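Local coordinates for protein pyrrolidone-carboxylate peptidase (Deinococcus radiodurans R1, PDB 5Z48) that removes N-terminal pyroglutamyl groups from polypeptides as a cysteine peptidase of family C15, and is seen here with pyroglutamic acid bound, at residues B[9-14]-B[43-48]; B[82-87]-B[137-142]; B[126-131]-B[201-206]. All blocks are in the same frame, centred on the assembly; numbering follows the deposited sequence. Where two conformers were deposited one is given.

Contact 1: residues B[9-14]-B[43-48]; sequences TGFEPF and ALLPVE. With PCA (pyroglutamic acid), chain I.
Phe11 and Val47 meet where two parallel strands run out, and together with Phe14 they line the pocket that holds pyroglutamic acid. The Phe11 ring carries CG of the ligand over one face, while its CE1 lies 3.3 Å from Pro46 O, which sits at the ring edge. Val47 CG2, anti to the carbonyl carbon and beside the backbone N, meets Phe11 CD1 and, at 3.8 Å, Phe14 CB. Phe14 CE1 comes within 3.3 Å of the ligand CD; Phe11 and Phe14 each turn a ring face to the ligand CG, a fit that flat aromatic rings give. Behind this tight end the strands are joined by Gly10 N to Ala43 O, Leu45 N to Gly10 O (2.8 Å) and Glu12 N to Leu45 O.

The other side is looser. Glu12 stretches past Pro46 with its chain extended beyond CG, and a water 3.0 Å from Val47 N links that nitrogen to Glu12 OE1. Leu44 lies on the solvent side, against helix 21-29.

Strand 67-73 flanks strand 5-11 opposite strand 38-45; helix 145-159 packs on Phe11 and Val47, and helix 49-63 on Leu45.

Contact 2: residues B[82-87]-B[137-142]; sequences LERVGV and ISNSAG
The acidic member of the probable Cys-His-Glu triad, Glu83, belongs to this contact, where strand 80-90 runs parallel to strand 135-138. Its chain bends at chi2 (-60°), which turns CD back toward Ser138 and Ala141. OE1 lies 2.8 Å from Ser138 OG, while OE2 is held by His171 ND1 and by a salt bridge with Arg77. Ala141 suits its place by being small: its CB packs 3.4 Å from Glu83 CD.

The backbones are tied by Ser138 N to Leu82 O and by Arg84 N to Ser138 O at 2.8 Å. Beyond them Arg84 and Asn139 run alongside each other in the same direction, with guanidinium and amide planes 30° apart. Arg84 NE gives its N-H to Asn139 OD1 at 2.8 Å, the acceptor lying in the guanidinium plane, and a water joins Arg84 NH2 to Asn139 ND2. NH2 also passes 3.8 Å from Ile137 CG2, while NH1 forms a salt bridge with Asp104 of a second subunit. An alanine in place of Arg84 would probably leave Asn139 OD1 without this donor, set its amide free to turn, and deprive that Asp104 of its mate. A second water bridges Val85 O to Ala141 N, 2.9 Å from the latter.

Placing the acid just before the break in strand 80-90, beside the histidine it pairs with, is consistent with the charge-relay triad of C15 cysteine peptidases.

Contact 3: residues B[126-131]-B[201-206]; sequences AAWREA and VRVAAE
Val203 carries much of the contact between helix 121-130 and helix 194-211, and its two methyls divide the work. With CG1 anti to the backbone N (chi1 172°), that methyl reaches Ala127 and Trp128, at 3.6 Å from Ala127 O and 3.7 Å from Trp128 CD1. CG2 meets Ala131 CB at 4.2 Å. A branched valine thus touches three residues of the facing segment at once, and Ala127 and Ala131 suit their places because a lone CB lets the backbones draw close: the axes of the short segments 126-130 and 201-206 approach to 9.2 Å, crossing at 131°.

Trp128 supplies the bulk. Its chi2 of -16° places CD1 so that the pyrrole side of the indole, CD1 and NE1, lies toward the second helix. Val203 and the indole cross obliquely. NE1 passes 4.0 Å from Ala204 CB, and CZ2 stands 4.2 Å from the same methyl; a small residue suits the position of Ala204, where that methyl meets the bulky ring. The N-H itself is spent on Ala200 O, one residue before the segment, a bond that helps fix the rotation of the ring and satisfies the polar atom of a buried side chain.

Inward, Trp128 packs on Val80 and Leu82 of strand 80-90 and, like Ala204, on Leu170 of strand 167-172, while helix 21-29 touches Val201 and Arg202.

Overall arrangement
Contact 1 and contact 2 reach the same mixed sheet from opposite sides of the chain's centre, their centres about 18 Å apart and nearest atoms about 9 Å. Between them lies the probable active site: Phe11 of contact 1 comes within about 4 Å of Cys146, and Glu83 of contact 2 within about 3 Å of His171, side chain to side chain, with pyroglutamic acid hydrogen-bonded to Cys146 N and His171 NE2. Contact 3 is farther out, its Trp128 about 8 Å from His171 between side chains. It touches contact 2 directly, Leu82 CG lying 3.6 Å from Trp128 CH2, and helix 121-130 leads into strand 135-138, whereas the centre of contact 3 is about 23 Å from that of contact 1.

Contact 1: residues B[9-14]-B[43-48]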
ATOM      1  N   THR B   9      13.415  24.058  11.209  1.00 11.50           N
ATOM      2  CA  THR B   9      12.117  24.612  10.813  1.00 10.24           C
ATOM      3  C   THR B   9      11.057  23.518  10.735  1.00  9.80           C
ATOM      4  O   THR B   9      11.365  22.348  10.530  1.00 10.90           O
ATOM      5  CB  THR B   9      12.192  25.353   9.467  1.00 10.41           C
ATOM      6  OG1 THR B   9      12.481  24.435   8.391  1.00 12.65           O
ATOM      7  CG2 THR B   9      13.291  26.388   9.483  1.00 11.06           C
ATOM      8  N   GLY B  10       9.801  23.930  10.929  1.00 10.35           N
ATOM      9  CA  GLY B  10       8.646  23.087  10.660  1.00 10.64           C
ATOM     10  C   GLY B  10       7.639  23.900   9.866  1.00 11.73           C
ATOM     11  O   GLY B  10       7.843  25.082   9.614  1.00 12.38           O
ATOM     12  N   PHE B  11       6.560  23.232   9.462  1.00 11.34           N
ATOM     13  CA  PHE B  11       5.515  23.879   8.679  1.00 11.11           C
ATOM     14  C   PHE B  11       4.196  23.929   9.451  1.00 12.67           C
ATOM     15  O   PHE B  11       3.909  23.061  10.282  1.00 12.41           O
ATOM     16  CB  PHE B  11       5.255  23.140   7.325  1.00 11.47           C
ATOM     17  CG  PHE B  11       6.188  23.512   6.227  1.00  9.72           C
ATOM     18  CD1 PHE B  11       6.020  24.687   5.528  1.00 10.78           C
ATOM     19  CD2 PHE B  11       7.249  22.662   5.873  1.00 12.06           C
ATOM     20  CE1 PHE B  11       6.859  25.037   4.483  1.00 11.79           C
ATOM     21  CE2 PHE B  11       8.106  22.996   4.801  1.00 13.27           C
ATOM     22  CZ  PHE B  11       7.924  24.187   4.117  1.00 15.89           C
ATOM     23  N   GLU B  12       3.361  24.932   9.125  1.00 13.69           N
ATOM     24  CA  GLU B  12       1.971  25.042   9.630  1.00 15.48           C
ATOM     25  C   GLU B  12       1.060  23.927   9.091  1.00 15.78           C
ATOM     26  O   GLU B  12       1.394  23.244   8.116  1.00 14.87           O
ATOM     27  CB  GLU B  12       1.385  26.384   9.235  1.00 18.02           C
ATOM     28  CG  GLU B  12       2.184  27.564   9.733  1.00 21.20           C
ATOM     29  CD  GLU B  12       1.625  28.904   9.258  1.00 27.76           C
ATOM     30  OE1 GLU B  12       0.599  28.943   8.545  1.00 25.57           O
ATOM     31  OE2 GLU B  12       2.266  29.931   9.570  1.00 35.35           O
ATOM     32  N   PRO B  13      -0.124  23.733   9.696  1.00 14.80           N
ATOM     33  CA  PRO B  13      -1.098  22.800   9.106  1.00 15.30           C
ATOM     34  C   PRO B  13      -1.490  23.250   7.708  1.00 16.56           C
ATOM     35  O   PRO B  13      -1.417  24.431   7.363  1.00 17.49           O
ATOM     36  CB  PRO B  13      -2.295  22.861  10.060  1.00 15.05           C
ATOM     37  CG  PRO B  13      -1.713  23.382  11.376  1.00 15.44           C
ATOM     38  CD  PRO B  13      -0.634  24.352  10.934  1.00 15.11           C
ATOM     39  N   PHE B  14      -1.910  22.281   6.897  1.00 15.26           N
ATOM     40  CA  PHE B  14      -2.286  22.544   5.520  1.00 16.01           C
ATOM     41  C   PHE B  14      -3.255  21.456   5.092  1.00 19.37           C
ATOM     42  O   PHE B  14      -3.416  20.434   5.774  1.00 16.03           O
ATOM     43  CB  PHE B  14      -1.048  22.568   4.590  1.00 16.33           C
ATOM     44  CG  PHE B  14      -0.370  21.244   4.490  1.00 15.51           C
ATOM     45  CD1 PHE B  14       0.428  20.795   5.537  1.00 16.68           C
ATOM     46  CD2 PHE B  14      -0.581  20.425   3.385  1.00 17.45           C
ATOM     47  CE1 PHE B  14       1.059  19.549   5.465  1.00 13.70           C
ATOM     48  CE2 PHE B  14       0.033  19.163   3.295  1.00 14.83           C
ATOM     49  CZ  PHE B  14       0.838  18.729   4.356  1.00 13.50           C
ATOM     50  N   ALA B  43      11.897  27.814  13.864  1.00 12.50           N
ATOM     51  CA  ALA B  43      10.945  28.708  13.211  1.00 11.98           C
ATOM     52  C   ALA B  43       9.894  27.899  12.472  1.00 13.02           C
ATOM     53  O   ALA B  43      10.142  26.775  12.025  1.00 14.84           O
ATOM     54  CB  ALA B  43      11.625  29.662  12.212  1.00 12.63           C
ATOM     55  N   LEU B  44       8.707  28.458  12.397  0.57 13.91           N
ATOM     56  CA  LEU B  44       7.663  27.860  11.591  0.57 12.55           C
ATOM     57  C   LEU B  44       7.537  28.602  10.273  0.57 11.99           C
ATOM     58  O   LEU B  44       7.636  29.830  10.219  0.57 13.50           O
ATOM     59  CB  LEU B  44       6.342  27.881  12.332  0.57 14.29           C
ATOM     60  CG  LEU B  44       6.369  27.008  13.578  0.57 14.68           C
ATOM     61  CD1 LEU B  44       4.936  26.942  14.096  0.57 13.59           C
ATOM     62  CD2 LEU B  44       6.947  25.599  13.338  0.57 15.11           C
ATOM     63  N   LEU B  45       7.359  27.834   9.212  1.00 10.73           N
ATOM     64  CA  LEU B  45       7.150  28.370   7.873  1.00 13.03           C
ATOM     65  C   LEU B  45       5.703  28.188   7.408  1.00 13.28           C
ATOM     66  O   LEU B  45       5.053  27.176   7.724  1.00 13.09           O
ATOM     67  CB  LEU B  45       8.069  27.647   6.880  1.00 11.12           C
ATOM     68  CG  LEU B  45       9.575  27.755   7.236  1.00 13.25           C
ATOM     69  CD1 LEU B  45      10.431  26.922   6.262  1.00 10.94           C
ATOM     70  CD2 LEU B  45      10.084  29.187   7.178  1.00 17.89           C
ATOM     71  N   PRO B  46       5.185  29.127   6.614  1.00 12.23           N
ATOM     72  CA  PRO B  46       3.867  28.925   6.012  1.00 12.74           C
ATOM     73  C   PRO B  46       3.949  27.928   4.860  1.00 11.76           C
ATOM     74  O   PRO B  46       4.992  27.759   4.220  1.00 12.97           O
ATOM     75  CB  PRO B  46       3.503  30.317   5.494  1.00 14.90           C
ATOM     76  CG  PRO B  46       4.886  30.891   5.109  1.00 16.32           C
ATOM     77  CD  PRO B  46       5.826  30.376   6.184  1.00 12.27           C
ATOM     78  N   VAL B  47       2.815  27.268   4.581  1.00 12.61           N
ATOM     79  CA  VAL B  47       2.750  26.316   3.454  1.00 11.00           C
ATOM     80  C   VAL B  47       2.341  27.092   2.213  1.00 12.86           C
ATOM     81  O   VAL B  47       1.212  26.982   1.718  1.00 14.15           O
ATOM     82  CB  VAL B  47       1.800  25.146   3.750  1.00 11.13           C
ATOM     83  CG1 VAL B  47       1.914  24.099   2.658  1.00 12.90           C
ATOM     84  CG2 VAL B  47       2.221  24.470   5.028  1.00 12.92           C
ATOM     85  N   GLU B  48       3.257  27.907   1.716  1.00 13.61           N
ATOM     86  CA  GLU B  48       3.032  28.742   0.550  1.00 13.89           C
ATOM     87  C   GLU B  48       4.433  29.147   0.124  1.00 14.80           C
ATOM     88  O   GLU B  48       5.168  29.710   0.964  1.00 14.20           O
ATOM     89  CB  GLU B  48       2.169  29.967   0.898  1.00 15.13           C
ATOM     90  CG  GLU B  48       1.705  30.784  -0.328  1.00 16.82           C
ATOM     91  CD  GLU B  48       2.833  31.646  -0.862  1.00 18.33           C
ATOM     92  OE1 GLU B  48       3.252  31.421  -2.017  1.00 20.29           O
ATOM     93  OE2 GLU B  48       3.319  32.528  -0.096  1.00 21.99           O
TER
HETATM   94  N   PCA I 302       4.280  18.769   4.079  1.00 12.52           N
HETATM   95  CA  PCA I 302       4.039  19.304   2.743  1.00 16.03           C
HETATM   96  CB  PCA I 302       4.016  20.838   2.853  1.00 15.03           C
HETATM   97  CG  PCA I 302       4.093  21.203   4.336  1.00 13.13           C
HETATM   98  CD  PCA I 302       4.319  19.871   5.003  1.00 10.05           C
HETATM   99  OE  PCA I 302       4.500  19.775   6.222  1.00 12.15           O
HETATM  100  C   PCA I 302       5.079  18.743   1.753  1.00 17.95           C
HETATM  101  O   PCA I 302       5.491  19.381   0.779  1.00 14.84           O
HETATM  102  OXT PCA I 302       5.581  17.600   1.942  1.00 21.19           O
HETATM  103  O   HOH W   1       0.514  28.520   6.047  1.00 19.09           O

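Contact 2: residues B[82-87]-B[137-142]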
ATOM      1  N   LEU B  82      14.885  10.921   5.437  1.00  9.24           N
ATOM      2  CA  LEU B  82      15.799  12.011   5.076  1.00  7.90           C
ATOM      3  C   LEU B  82      15.800  12.162   3.560  1.00 10.14           C
ATOM      4  O   LEU B  82      16.043  11.176   2.836  1.00 10.77           O
ATOM      5  CB  LEU B  82      17.225  11.709   5.550  1.00 10.22           C
ATOM      6  CG  LEU B  82      17.426  11.513   7.025  1.00 13.02           C
ATOM      7  CD1 LEU B  82      18.833  10.951   7.215  1.00 15.18           C
ATOM      8  CD2 LEU B  82      17.241  12.852   7.757  1.00 13.21           C
ATOM      9  N   GLU B  83      15.552  13.395   3.064  1.00  9.80           N
ATOM     10  CA  GLU B  83      15.498  13.643   1.622  1.00  9.69           C
ATOM     11  C   GLU B  83      16.890  13.749   1.036  1.00 10.20           C
ATOM     12  O   GLU B  83      17.722  14.550   1.494  1.00 12.20           O
ATOM     13  CB  GLU B  83      14.707  14.933   1.317  1.00 10.51           C
ATOM     14  CG  GLU B  83      13.251  14.807   1.750  1.00 11.15           C
ATOM     15  CD  GLU B  83      12.480  13.680   1.083  1.00 10.36           C
ATOM     16  OE1 GLU B  83      12.947  13.114   0.050  1.00 10.29           O
ATOM     17  OE2 GLU B  83      11.399  13.321   1.646  1.00 10.86           O
ATOM     18  N   ARG B  84      17.155  12.955  -0.009  1.00  8.24           N
ATOM     19  CA  ARG B  84      18.460  13.029  -0.645  1.00  9.55           C
ATOM     20  C   ARG B  84      18.605  14.237  -1.532  1.00 11.27           C
ATOM     21  O   ARG B  84      19.728  14.716  -1.720  1.00 10.15           O
ATOM     22  CB  ARG B  84      18.714  11.745  -1.451  1.00  9.76           C
ATOM     23  CG  ARG B  84      20.166  11.673  -1.975  1.00 10.27           C
ATOM     24  CD  ARG B  84      20.417  10.445  -2.887  1.00  9.31           C
ATOM     25  NE  ARG B  84      20.216   9.170  -2.190  1.00  9.04           N
ATOM     26  CZ  ARG B  84      21.181   8.493  -1.565  1.00 12.38           C
ATOM     27  NH1 ARG B  84      22.420   9.008  -1.460  1.00 13.54           N
ATOM     28  NH2 ARG B  84      20.912   7.286  -1.048  1.00 12.51           N
ATOM     29  N   VAL B  85      17.515  14.693  -2.155  1.00 10.33           N
ATOM     30  CA  VAL B  85      17.632  15.643  -3.267  1.00  9.68           C
ATOM     31  C   VAL B  85      16.438  16.592  -3.282  1.00 11.30           C
ATOM     32  O   VAL B  85      15.281  16.189  -3.110  1.00 11.68           O
ATOM     33  CB  VAL B  85      17.818  14.883  -4.598  1.00 11.37           C
ATOM     34  CG1 VAL B  85      16.632  13.968  -4.854  1.00 12.04           C
ATOM     35  CG2 VAL B  85      18.061  15.848  -5.743  1.00 13.57           C
ATOM     36  N   GLY B  86      16.744  17.869  -3.500  1.00 11.53           N
ATOM     37  CA  GLY B  86      15.724  18.878  -3.765  1.00 12.72           C
ATOM     38  C   GLY B  86      15.751  19.216  -5.246  1.00 10.22           C
ATOM     39  O   GLY B  86      16.792  19.558  -5.791  1.00 11.17           O
ATOM     40  N   VAL B  87      14.585  19.122  -5.897  1.00 11.40           N
ATOM     41  CA  VAL B  87      14.475  19.301  -7.345  1.00 12.87           C
ATOM     42  C   VAL B  87      13.903  20.684  -7.653  1.00 12.87           C
ATOM     43  O   VAL B  87      12.995  21.162  -6.962  1.00 12.50           O
ATOM     44  CB  VAL B  87      13.590  18.193  -7.942  1.00 11.69           C
ATOM     45  CG1 VAL B  87      13.313  18.436  -9.420  1.00 12.61           C
ATOM     46  CG2 VAL B  87      14.232  16.816  -7.735  1.00 13.12           C
ATOM     47  N   ILE B 137      16.466   6.862   3.927  1.00 10.82           N
ATOM     48  CA  ILE B 137      16.616   7.953   2.956  1.00  9.80           C
ATOM     49  C   ILE B 137      15.474   7.848   1.935  1.00  9.99           C
ATOM     50  O   ILE B 137      15.094   6.736   1.493  1.00 12.38           O
ATOM     51  CB  ILE B 137      17.996   7.847   2.269  1.00  9.25           C
ATOM     52  CG1 ILE B 137      19.125   8.179   3.297  1.00 10.74           C
ATOM     53  CG2 ILE B 137      18.080   8.787   1.062  1.00 11.12           C
ATOM     54  CD1 ILE B 137      20.487   7.621   2.837  1.00 12.91           C
ATOM     55  N   SER B 138      14.921   9.012   1.579  1.00  8.35           N
ATOM     56  CA  SER B 138      13.946   9.166   0.505  1.00  8.72           C
ATOM     57  C   SER B 138      14.616   9.871  -0.658  1.00  8.33           C
ATOM     58  O   SER B 138      15.370  10.827  -0.453  1.00 10.21           O
ATOM     59  CB  SER B 138      12.761  10.005   0.997  1.00 11.36           C
ATOM     60  OG  SER B 138      11.959  10.504  -0.071  1.00 11.27           O
ATOM     61  N   ASN B 139      14.285   9.438  -1.877  1.00  9.25           N
ATOM     62  CA  ASN B 139      14.904  10.027  -3.057  1.00  8.20           C
ATOM     63  C   ASN B 139      13.955  10.927  -3.833  1.00 10.39           C
ATOM     64  O   ASN B 139      14.330  11.438  -4.902  1.00 12.60           O
ATOM     65  CB  ASN B 139      15.459   8.904  -3.922  1.00 11.46           C
ATOM     66  CG  ASN B 139      16.591   8.203  -3.214  1.00 12.64           C
ATOM     67  OD1 ASN B 139      17.452   8.891  -2.664  1.00 12.97           O
ATOM     68  ND2 ASN B 139      16.597   6.882  -3.202  1.00 12.83           N
ATOM     69  N   SER B 140      12.777  11.206  -3.291  1.00 10.61           N
ATOM     70  CA  SER B 140      11.949  12.320  -3.761  1.00 10.53           C
ATOM     71  C   SER B 140      11.196  12.935  -2.595  1.00 11.69           C
ATOM     72  O   SER B 140      10.528  12.210  -1.840  1.00 12.10           O
ATOM     73  CB  SER B 140      10.947  11.896  -4.832  1.00 13.08           C
ATOM     74  OG  SER B 140      10.037  12.993  -5.095  1.00 12.87           O
ATOM     75  N   ALA B 141      11.296  14.256  -2.445  1.00 12.17           N
ATOM     76  CA  ALA B 141      10.579  15.008  -1.408  1.00 10.94           C
ATOM     77  C   ALA B 141       9.204  15.472  -1.883  1.00 13.95           C
ATOM     78  O   ALA B 141       8.569  16.288  -1.196  1.00 16.21           O
ATOM     79  CB  ALA B 141      11.407  16.225  -0.960  1.00 10.23           C
ATOM     80  N   GLY B 142       8.733  14.961  -3.025  1.00 10.71           N
ATOM     81  CA  GLY B 142       7.617  15.579  -3.736  1.00 10.04           C
ATOM     82  C   GLY B 142       8.092  16.850  -4.438  1.00  9.34           C
ATOM     83  O   GLY B 142       9.263  17.160  -4.426  1.00 11.48           O
TER
HETATM   84  O   HOH W   2      18.594   5.600  -1.439  1.00 12.93           O
HETATM   85  O   HOH W   3      12.690  16.052  -4.257  1.00 12.43           O

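Contact 3: residues B[126-131]-B[201-206]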
ATOM      1  N   ALA B 126      22.260   5.995  11.367  1.00 11.70           N
ATOM      2  CA  ALA B 126      22.880   5.168  12.396  1.00 10.64           C
ATOM      3  C   ALA B 126      22.474   5.644  13.786  1.00 11.93           C
ATOM      4  O   ALA B 126      22.228   4.838  14.690  1.00 12.63           O
ATOM      5  CB  ALA B 126      24.407   5.171  12.257  1.00 12.63           C
ATOM      6  N   ALA B 127      22.390   6.968  13.966  1.00 11.49           N
ATOM      7  CA  ALA B 127      21.953   7.479  15.265  1.00 12.26           C
ATOM      8  C   ALA B 127      20.505   7.091  15.552  1.00 12.83           C
ATOM      9  O   ALA B 127      20.162   6.709  16.684  1.00 13.20           O
ATOM     10  CB  ALA B 127      22.124   9.004  15.307  1.00 11.64           C
ATOM     11  N   TRP B 128      19.653   7.166  14.527  1.00 12.18           N
ATOM     12  CA  TRP B 128      18.270   6.720  14.676  1.00 10.41           C
ATOM     13  C   TRP B 128      18.219   5.249  15.059  1.00 11.44           C
ATOM     14  O   TRP B 128      17.488   4.867  15.971  1.00 12.32           O
ATOM     15  CB  TRP B 128      17.494   6.920  13.367  1.00 11.30           C
ATOM     16  CG  TRP B 128      16.953   8.309  13.118  1.00  9.55           C
ATOM     17  CD1 TRP B 128      16.793   9.327  14.028  1.00 11.06           C
ATOM     18  CD2 TRP B 128      16.487   8.813  11.866  1.00 10.00           C
ATOM     19  NE1 TRP B 128      16.253  10.429  13.417  1.00 11.42           N
ATOM     20  CE2 TRP B 128      16.039  10.133  12.091  1.00  9.55           C
ATOM     21  CE3 TRP B 128      16.384   8.262  10.577  1.00 10.47           C
ATOM     22  CZ2 TRP B 128      15.530  10.939  11.055  1.00 10.23           C
ATOM     23  CZ3 TRP B 128      15.847   9.057   9.566  1.00 10.78           C
ATOM     24  CH2 TRP B 128      15.411  10.368   9.813  1.00 11.24           C
ATOM     25  N   ARG B 129      18.977   4.396  14.357  1.00 12.52           N
ATOM     26  CA  ARG B 129      18.949   2.964  14.685  1.00 12.89           C
ATOM     27  C   ARG B 129      19.423   2.698  16.117  1.00 13.25           C
ATOM     28  O   ARG B 129      18.836   1.875  16.850  1.00 14.36           O
ATOM     29  CB  ARG B 129      19.799   2.194  13.673  1.00 13.99           C
ATOM     30  CG  ARG B 129      19.653   0.660  13.875  1.00 17.76           C
ATOM     31  CD  ARG B 129      20.022  -0.159  12.641  1.00 23.44           C
ATOM     32  NE  ARG B 129      19.002  -0.114  11.580  1.00 28.02           N
ATOM     33  CZ  ARG B 129      18.012  -1.006  11.459  1.00 28.58           C
ATOM     34  NH1 ARG B 129      17.906  -1.976  12.336  1.00 28.74           N
ATOM     35  NH2 ARG B 129      17.126  -0.898  10.473  1.00 32.32           N
ATOM     36  N   GLU B 130      20.473   3.397  16.550  1.00 13.87           N
ATOM     37  CA  GLU B 130      20.947   3.216  17.913  1.00 15.69           C
ATOM     38  C   GLU B 130      19.881   3.627  18.925  1.00 15.39           C
ATOM     39  O   GLU B 130      19.763   3.002  19.984  1.00 17.35           O
ATOM     40  CB  GLU B 130      22.239   4.025  18.101  1.00 19.58           C
ATOM     41  CG  GLU B 130      23.069   3.634  19.343  1.00 31.53           C
ATOM     42  CD  GLU B 130      22.612   4.331  20.620  1.00 42.30           C
ATOM     43  OE1 GLU B 130      21.964   5.406  20.521  1.00 43.14           O
ATOM     44  OE2 GLU B 130      22.911   3.805  21.732  1.00 45.12           O
ATOM     45  N   ALA B 131      19.050   4.618  18.577  1.00 13.45           N
ATOM     46  CA  ALA B 131      17.935   5.051  19.417  1.00 14.41           C
ATOM     47  C   ALA B 131      16.659   4.243  19.197  1.00 14.88           C
ATOM     48  O   ALA B 131      15.596   4.643  19.693  1.00 13.06           O
ATOM     49  CB  ALA B 131      17.651   6.540  19.176  1.00 13.29           C
ATOM     50  N   VAL B 201      13.404  13.857  15.517  1.00 11.35           N
ATOM     51  CA  VAL B 201      14.000  15.118  15.061  1.00 10.08           C
ATOM     52  C   VAL B 201      15.183  15.488  15.953  1.00 10.39           C
ATOM     53  O   VAL B 201      16.238  15.924  15.458  1.00  9.94           O
ATOM     54  CB  VAL B 201      12.921  16.221  15.024  1.00  9.25           C
ATOM     55  CG1 VAL B 201      13.508  17.574  14.627  1.00  9.81           C
ATOM     56  CG2 VAL B 201      11.838  15.810  14.023  1.00  9.50           C
ATOM     57  N   ARG B 202      15.029  15.310  17.261  1.00 11.27           N
ATOM     58  CA  ARG B 202      16.092  15.608  18.228  1.00 10.31           C
ATOM     59  C   ARG B 202      17.331  14.756  17.956  1.00 12.20           C
ATOM     60  O   ARG B 202      18.459  15.266  17.923  1.00 12.06           O
ATOM     61  CB  ARG B 202      15.592  15.351  19.648  1.00  9.76           C
ATOM     62  CG  ARG B 202      16.679  15.686  20.690  1.00 14.70           C
ATOM     63  CD  ARG B 202      16.270  15.396  22.112  1.00 18.33           C
ATOM     64  NE  ARG B 202      17.365  15.694  23.045  1.00 27.77           N
ATOM     65  CZ  ARG B 202      17.192  16.116  24.299  1.00 36.00           C
ATOM     66  NH1 ARG B 202      15.963  16.309  24.767  1.00 37.95           N
ATOM     67  NH2 ARG B 202      18.247  16.360  25.087  1.00 36.36           N
ATOM     68  N   VAL B 203      17.138  13.453  17.747  1.00 12.09           N
ATOM     69  CA  VAL B 203      18.262  12.553  17.482  1.00 11.69           C
ATOM     70  C   VAL B 203      18.980  12.945  16.187  1.00 12.54           C
ATOM     71  O   VAL B 203      20.224  12.927  16.125  1.00 13.05           O
ATOM     72  CB  VAL B 203      17.765  11.086  17.482  1.00 10.19           C
ATOM     73  CG1 VAL B 203      18.840  10.085  17.009  1.00 11.70           C
ATOM     74  CG2 VAL B 203      17.362  10.718  18.892  1.00 12.83           C
ATOM     75  N   ALA B 204      18.223  13.332  15.157  1.00 10.90           N
ATOM     76  CA  ALA B 204      18.845  13.809  13.923  1.00  9.17           C
ATOM     77  C   ALA B 204      19.648  15.064  14.177  1.00 11.83           C
ATOM     78  O   ALA B 204      20.775  15.182  13.681  1.00 11.50           O
ATOM     79  CB  ALA B 204      17.789  14.039  12.831  1.00 10.07           C
ATOM     80  N   ALA B 205      19.072  16.021  14.937  1.00 11.05           N
ATOM     81  CA  ALA B 205      19.785  17.268  15.250  1.00 12.27           C
ATOM     82  C   ALA B 205      21.096  16.982  15.976  1.00 11.99           C
ATOM     83  O   ALA B 205      22.147  17.567  15.653  1.00 13.05           O
ATOM     84  CB  ALA B 205      18.900  18.164  16.106  1.00 13.47           C
ATOM     85  N   GLU B 206      21.061  16.052  16.934  1.00 11.87           N
ATOM     86  CA  GLU B 206      22.254  15.719  17.706  1.00 13.71           C
ATOM     87  C   GLU B 206      23.318  15.085  16.817  1.00 12.92           C
ATOM     88  O   GLU B 206      24.520  15.369  16.973  1.00 15.21           O
ATOM     89  CB  GLU B 206      21.864  14.779  18.869  1.00 18.19           C
ATOM     90  CG  GLU B 206      20.907  15.424  19.884  1.00 27.29           C
ATOM     91  CD  GLU B 206      20.327  14.475  20.947  1.00 34.74           C
ATOM     92  OE1 GLU B 206      20.342  13.244  20.732  1.00 37.85           O
ATOM     93  OE2 GLU B 206      19.851  14.983  21.996  1.00 36.98           O
TER